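6-phospho-beta-d glycosidase (PDB 5FOO) probably hydrolyses 6-phosphorylated beta-glucosides as a family 1 glycoside hydrolase, and holds 6-phosphocyclophellitol in its pocket. Local coordinates at residues A[294-299]-A[347-352]; A[351-354]-A[359-362]. The protein carries 1 engineered substitution. All coordinates share one frame; numbering follows the deposited sequence.

Contact 1: A[294-299]-A[347-352]; sequences LGLNFY and YDIAIK. With JAZ (6-phosphocyclophellitol), chain G.
I349 of helix 344-356 meets L296 of strand 293-297 and F298 two residues further along, one branch for each partner. Its CG2 methyl lies 3.8 Å from L296 CD1, the two side chains running past one another in opposite directions, while its CD1 reaches F298 CD1 at 3.8 Å. The methyl approaches the F298 ring obliquely and also touches F298 CB at 4.0 Å, so it sits near the base of the ring. With CG1 anti to the carbonyl carbon (chi1 -73°) and the chain extended beyond it (chi2 169°), I349 places CD1 against F298 and CG2 against L296. No hydrogen bond crosses between the segments; their contact is apolar and buries 138 Å² in all.

Around this contact, W362 and M353 pack on L296, and L364, A345 and V346 on F298. N297, between the two apolar residues, points away from the helix: its OD1 bonds to S365 OG and its ND2 to N164 OD1. Y299 brings one ring face to the ligand, JAZ C6 standing 3.8 Å above the plane toward the rim. Its OH, 3.5 Å from JAZ O14, is hydrogen-bonded to E165 OE2, which fixes the hydroxyl end of the ring beside the ligand.

Alternation of side chains thus gives L296 and F298 to the helical layer and N297 to the barrel interior, with Y299 beyond the strand in the pocket. This is the layered packing of a TIM barrel, whose ligand site lies at the C-terminal ends of the parallel strands.

Contact 2: A[351-354]-A[359-362]; sequences IKMR and NIPW
Apolar and aromatic contacts centre on M353, which lays its side chain over one face of the W362 indole. CG stands 3.7 Å from the centroid of the five-membered ring and only 8° off its normal, a CH-pi contact. SD is farther out, 4.8 Å from the same centroid, above the face in a Met-aromatic contact. The chain is bent at chi2 and chi3, which brings the terminal CE to I360 CG1 at 3.6 Å. Packing continues at N359, whose amide lies against R354 CA and the start of its side chain, OD1 being 3.5 Å from R354 CA.

One hydrogen bond joins the segments: N359 N gives a weak one to M353 O, 3.1 Å long with an N-H...O angle of 130°. The polar ends of N359, R354 and W362 find their partners in residues 406-409, just before strand 410-416: N359 OD1 accepts from N409 N, N359 ND2 bonds to G407 O, R354 NH1 to A406 O, and W362 NE1 to S408 OG.

The short connection from helix 344-356 to strand 362-367 is therefore folded back on the helix end, with M353 also packing on L294 and L296 of strand 293-297 and on M253 of helix 235-258, while W362 touches C410 of strand 410-416.

Contacts 1 and 2 follow one another along helix 344-356, share I351 and K352, and have centres about 8 Å apart. Their side chains join into one apolar layer: L296 CD1 of contact 1 lies 3.6 Å from M353 CG of contact 2. The W362 ring also packs on the helix backbone, CZ2 lying 3.7 Å from A350 CA. The backbones meet as well, through a probable hydrogen bond of 3.0 Å between L294 N and P361 O, where the neighbouring barrel strands begin to pair. Contact 1 extends to the 6-phosphocyclophellitol pocket through Y299, whereas contact 2 holds none of the pocket residues and lies at the loop leading into strand 362-367, which carries the pocket residue E366.

Contact 1: A[294-299]-A[347-352]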
loop_
_atom_site.group_PDB
_atom_site.type_symbol
_atom_site.label_atom_id
_atom_site.label_comp_id
_atom_site.label_asym_id
_atom_site.label_seq_id
_atom_site.Cartn_x
_atom_site.Cartn_y
_atom_site.Cartn_z
ATOM N N LEU A 294 3.483 -7.605 -9.234
ATOM C CA LEU A 294 2.660 -6.632 -8.498
ATOM C C LEU A 294 2.384 -7.094 -7.115
ATOM O O LEU A 294 2.251 -8.310 -6.842
ATOM C CB LEU A 294 1.312 -6.427 -9.146
ATOM C CG LEU A 294 1.326 -5.641 -10.455
ATOM C CD1 LEU A 294 -0.017 -5.847 -11.128
ATOM C CD2 LEU A 294 1.677 -4.167 -10.323
ATOM N N GLY A 295 2.234 -6.119 -6.245
ATOM C CA GLY A 295 1.452 -6.350 -5.049
ATOM C C GLY A 295 0.081 -5.771 -5.265
ATOM O O GLY A 295 -0.061 -4.670 -5.850
ATOM N N LEU A 296 -0.918 -6.515 -4.831
ATOM C CA LEU A 296 -2.292 -6.100 -4.912
ATOM C C LEU A 296 -2.872 -6.083 -3.522
ATOM O O LEU A 296 -2.792 -7.073 -2.827
ATOM C CB LEU A 296 -3.119 -7.027 -5.789
ATOM C CG LEU A 296 -2.657 -6.978 -7.228
ATOM C CD1 LEU A 296 -3.583 -7.846 -8.046
ATOM C CD2 LEU A 296 -2.638 -5.566 -7.814
ATOM N N ASN A 297 -3.393 -4.929 -3.114
ATOM C CA ASN A 297 -3.971 -4.724 -1.784
ATOM C C ASN A 297 -5.463 -4.936 -1.830
ATOM O O ASN A 297 -6.144 -4.484 -2.754
ATOM C CB ASN A 297 -3.680 -3.330 -1.196
ATOM C CG ASN A 297 -2.197 -3.089 -0.899
ATOM O OD1 ASN A 297 -1.377 -4.008 -0.762
ATOM N ND2 ASN A 297 -1.848 -1.841 -0.801
ATOM N N PHE A 298 -5.958 -5.671 -0.843
ATOM C CA PHE A 298 -7.397 -5.811 -0.651
ATOM C C PHE A 298 -7.813 -5.881 0.824
ATOM O O PHE A 298 -7.432 -6.795 1.556
ATOM C CB PHE A 298 -7.967 -7.057 -1.361
ATOM C CG PHE A 298 -9.406 -7.162 -1.168
ATOM C CD1 PHE A 298 -10.252 -6.354 -1.914
ATOM C CD2 PHE A 298 -9.911 -7.935 -0.158
ATOM C CE1 PHE A 298 -11.607 -6.383 -1.678
ATOM C CE2 PHE A 298 -11.243 -7.987 0.090
ATOM C CZ PHE A 298 -12.102 -7.187 -0.646
ATOM N N TYR A 299 -8.647 -4.947 1.236
ATOM C CA TYR A 299 -9.147 -4.966 2.633
ATOM C C TYR A 299 -10.605 -4.469 2.803
ATOM O O TYR A 299 -11.175 -4.662 3.860
ATOM C CB TYR A 299 -8.200 -4.178 3.548
ATOM C CG TYR A 299 -7.811 -2.870 2.955
ATOM C CD1 TYR A 299 -6.748 -2.793 2.056
ATOM C CD2 TYR A 299 -8.534 -1.693 3.228
ATOM C CE1 TYR A 299 -6.403 -1.583 1.452
ATOM C CE2 TYR A 299 -8.171 -0.493 2.622
ATOM C CZ TYR A 299 -7.121 -0.455 1.736
ATOM O OH TYR A 299 -6.713 0.701 1.130
ATOM N N TYR A 347 -11.096 -13.566 -5.027
ATOM C CA TYR A 347 -11.179 -14.452 -6.172
ATOM C C TYR A 347 -11.359 -13.623 -7.417
ATOM O O TYR A 347 -10.625 -13.800 -8.418
ATOM C CB TYR A 347 -12.344 -15.451 -5.997
ATOM C CG TYR A 347 -12.618 -16.321 -7.205
ATOM C CD1 TYR A 347 -11.841 -17.473 -7.504
ATOM C CD2 TYR A 347 -13.645 -16.014 -8.052
ATOM C CE1 TYR A 347 -12.119 -18.265 -8.620
ATOM C CE2 TYR A 347 -13.891 -16.769 -9.176
ATOM C CZ TYR A 347 -13.141 -17.883 -9.439
ATOM O OH TYR A 347 -13.490 -18.537 -10.570
ATOM N N ASP A 348 -12.281 -12.655 -7.372
ATOM C CA ASP A 348 -12.466 -11.776 -8.549
ATOM C C ASP A 348 -11.192 -11.061 -8.983
ATOM O O ASP A 348 -10.951 -10.944 -10.174
ATOM C CB ASP A 348 -13.596 -10.743 -8.365
ATOM C CG ASP A 348 -14.991 -11.411 -8.203
ATOM O OD1 ASP A 348 -15.221 -12.530 -8.683
ATOM O OD2 ASP A 348 -15.858 -10.821 -7.552
ATOM N N ILE A 349 -10.412 -10.568 -8.027
ATOM C CA ILE A 349 -9.109 -9.967 -8.327
ATOM C C ILE A 349 -8.174 -11.023 -9.012
ATOM O O ILE A 349 -7.456 -10.734 -9.970
ATOM C CB ILE A 349 -8.495 -9.448 -7.026
ATOM C CG1 ILE A 349 -9.252 -8.152 -6.563
ATOM C CG2 ILE A 349 -7.041 -9.143 -7.160
ATOM C CD1 ILE A 349 -8.894 -7.728 -5.145
ATOM N N ALA A 350 -8.207 -12.234 -8.490
ATOM C CA ALA A 350 -7.325 -13.297 -8.987
ATOM C C ALA A 350 -7.658 -13.641 -10.429
ATOM O O ALA A 350 -6.744 -13.768 -11.246
ATOM C CB ALA A 350 -7.403 -14.519 -8.072
ATOM N N ILE A 351 -8.955 -13.685 -10.738
ATOM C CA ILE A 351 -9.442 -13.969 -12.087
ATOM C C ILE A 351 -9.104 -12.825 -13.041
ATOM O O ILE A 351 -8.788 -13.040 -14.245
ATOM C CB ILE A 351 -10.958 -14.280 -12.033
ATOM C CG1 ILE A 351 -11.231 -15.559 -11.207
ATOM C CG2 ILE A 351 -11.615 -14.395 -13.416
ATOM C CD1 ILE A 351 -10.531 -16.783 -11.723
ATOM N N LYS A 352 -9.157 -11.596 -12.527
ATOM C CA LYS A 352 -8.832 -10.429 -13.344
ATOM C C LYS A 352 -7.370 -10.482 -13.739
ATOM O O LYS A 352 -7.041 -10.144 -14.832
ATOM C CB LYS A 352 -9.075 -9.141 -12.508
ATOM C CG LYS A 352 -9.080 -7.852 -13.280
ATOM C CD LYS A 352 -10.457 -7.545 -13.857
ATOM C CE LYS A 352 -10.359 -6.385 -14.853
ATOM N NZ LYS A 352 -11.656 -6.158 -15.536
HETATM C C2 JAZ G . -3.266 1.283 6.340
HETATM C C3 JAZ G . -2.112 0.957 5.368
HETATM C C4 JAZ G . -2.616 0.914 3.930
HETATM C C5 JAZ G . -3.729 -0.105 3.731
HETATM C C6 JAZ G . -4.831 0.107 4.746
HETATM C C7 JAZ G . -4.304 0.178 6.179
HETATM C C8 JAZ G . -5.428 0.241 7.210
HETATM O O9 JAZ G . -6.145 1.450 6.980
HETATM P P10 JAZ G . -6.834 2.182 8.210
HETATM O O11 JAZ G . -7.425 3.407 7.605
HETATM O O12 JAZ G . -5.914 2.301 9.353
HETATM O O13 JAZ G . -7.872 1.262 8.686
HETATM O O14 JAZ G . -5.590 1.273 4.398
HETATM O O15 JAZ G . -2.812 1.255 7.697
HETATM O O16 JAZ G . -1.170 1.992 5.493
HETATM O O17 JAZ G . -1.541 0.646 3.046
#

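Contact 2: A[351-354]-A[359-362]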
loop_
_atom_site.group_PDB
_atom_site.type_symbol
_atom_site.label_atom_id
_atom_site.label_comp_id
_atom_site.label_asym_id
_atom_site.label_seq_id
_atom_site.Cartn_x
_atom_site.Cartn_y
_atom_site.Cartn_z
ATOM N N ILE A 351 -8.955 -13.685 -10.738
ATOM C CA ILE A 351 -9.442 -13.969 -12.087
ATOM C C ILE A 351 -9.104 -12.825 -13.041
ATOM O O ILE A 351 -8.788 -13.040 -14.245
ATOM C CB ILE A 351 -10.958 -14.280 -12.033
ATOM C CG1 ILE A 351 -11.231 -15.559 -11.207
ATOM C CG2 ILE A 351 -11.615 -14.395 -13.416
ATOM C CD1 ILE A 351 -10.531 -16.783 -11.723
ATOM N N LYS A 352 -9.157 -11.596 -12.527
ATOM C CA LYS A 352 -8.832 -10.429 -13.344
ATOM C C LYS A 352 -7.370 -10.482 -13.739
ATOM O O LYS A 352 -7.041 -10.144 -14.832
ATOM C CB LYS A 352 -9.075 -9.141 -12.508
ATOM C CG LYS A 352 -9.080 -7.852 -13.280
ATOM C CD LYS A 352 -10.457 -7.545 -13.857
ATOM C CE LYS A 352 -10.359 -6.385 -14.853
ATOM N NZ LYS A 352 -11.656 -6.158 -15.536
ATOM N N MET A 353 -6.492 -10.818 -12.793
ATOM C CA MET A 353 -5.041 -10.932 -13.066
ATOM C C MET A 353 -4.799 -11.992 -14.141
ATOM O O MET A 353 -4.056 -11.769 -15.125
ATOM C CB MET A 353 -4.266 -11.276 -11.801
ATOM C CG MET A 353 -4.061 -10.093 -10.877
ATOM S SD MET A 353 -3.173 -8.753 -11.694
ATOM C CE MET A 353 -1.633 -9.453 -12.205
ATOM N N ARG A 354 -5.475 -13.117 -13.951
ATOM C CA ARG A 354 -5.394 -14.243 -14.885
ATOM C C ARG A 354 -5.761 -13.867 -16.317
ATOM O O ARG A 354 -5.046 -14.249 -17.206
ATOM C CB ARG A 354 -6.255 -15.433 -14.434
ATOM C CG ARG A 354 -5.858 -16.754 -15.166
ATOM C CD ARG A 354 -6.870 -17.835 -14.882
ATOM N NE ARG A 354 -8.123 -17.416 -15.457
ATOM C CZ ARG A 354 -9.301 -17.993 -15.261
ATOM N NH1 ARG A 354 -9.421 -19.063 -14.488
ATOM N NH2 ARG A 354 -10.392 -17.466 -15.836
ATOM N N ASN A 359 -1.729 -12.906 -16.745
ATOM C CA ASN A 359 -1.327 -13.654 -15.570
ATOM C C ASN A 359 0.091 -13.401 -15.056
ATOM O O ASN A 359 0.729 -14.347 -14.554
ATOM C CB ASN A 359 -1.488 -15.148 -15.881
ATOM C CG ASN A 359 -1.903 -15.965 -14.679
ATOM O OD1 ASN A 359 -2.392 -15.467 -13.643
ATOM N ND2 ASN A 359 -1.750 -17.252 -14.826
ATOM N N ILE A 360 0.597 -12.158 -15.128
ATOM C CA ILE A 360 1.880 -11.915 -14.510
ATOM C C ILE A 360 1.927 -12.242 -12.977
ATOM O O ILE A 360 0.890 -12.331 -12.293
ATOM C CB ILE A 360 2.379 -10.484 -14.675
ATOM C CG1 ILE A 360 1.451 -9.480 -14.029
ATOM C CG2 ILE A 360 2.628 -10.135 -16.145
ATOM C CD1 ILE A 360 2.187 -8.187 -13.793
ATOM N N PRO A 361 3.140 -12.365 -12.430
ATOM C CA PRO A 361 3.129 -12.680 -10.986
ATOM C C PRO A 361 2.609 -11.554 -10.099
ATOM O O PRO A 361 2.890 -10.371 -10.353
ATOM C CB PRO A 361 4.594 -13.033 -10.669
ATOM C CG PRO A 361 5.273 -13.218 -12.018
ATOM C CD PRO A 361 4.488 -12.445 -13.029
ATOM N N TRP A 362 1.880 -11.938 -9.052
ATOM C CA TRP A 362 1.376 -10.968 -8.072
ATOM C C TRP A 362 1.202 -11.647 -6.734
ATOM O O TRP A 362 1.077 -12.865 -6.680
ATOM C CB TRP A 362 0.043 -10.374 -8.577
ATOM C CG TRP A 362 -1.076 -11.378 -8.612
ATOM C CD1 TRP A 362 -1.302 -12.303 -9.601
ATOM C CD2 TRP A 362 -2.116 -11.572 -7.641
ATOM N NE1 TRP A 362 -2.408 -13.059 -9.297
ATOM C CE2 TRP A 362 -2.929 -12.635 -8.106
ATOM C CE3 TRP A 362 -2.444 -10.960 -6.418
ATOM C CZ2 TRP A 362 -4.043 -13.097 -7.396
ATOM C CZ3 TRP A 362 -3.543 -11.419 -5.714
ATOM C CH2 TRP A 362 -4.335 -12.474 -6.213
#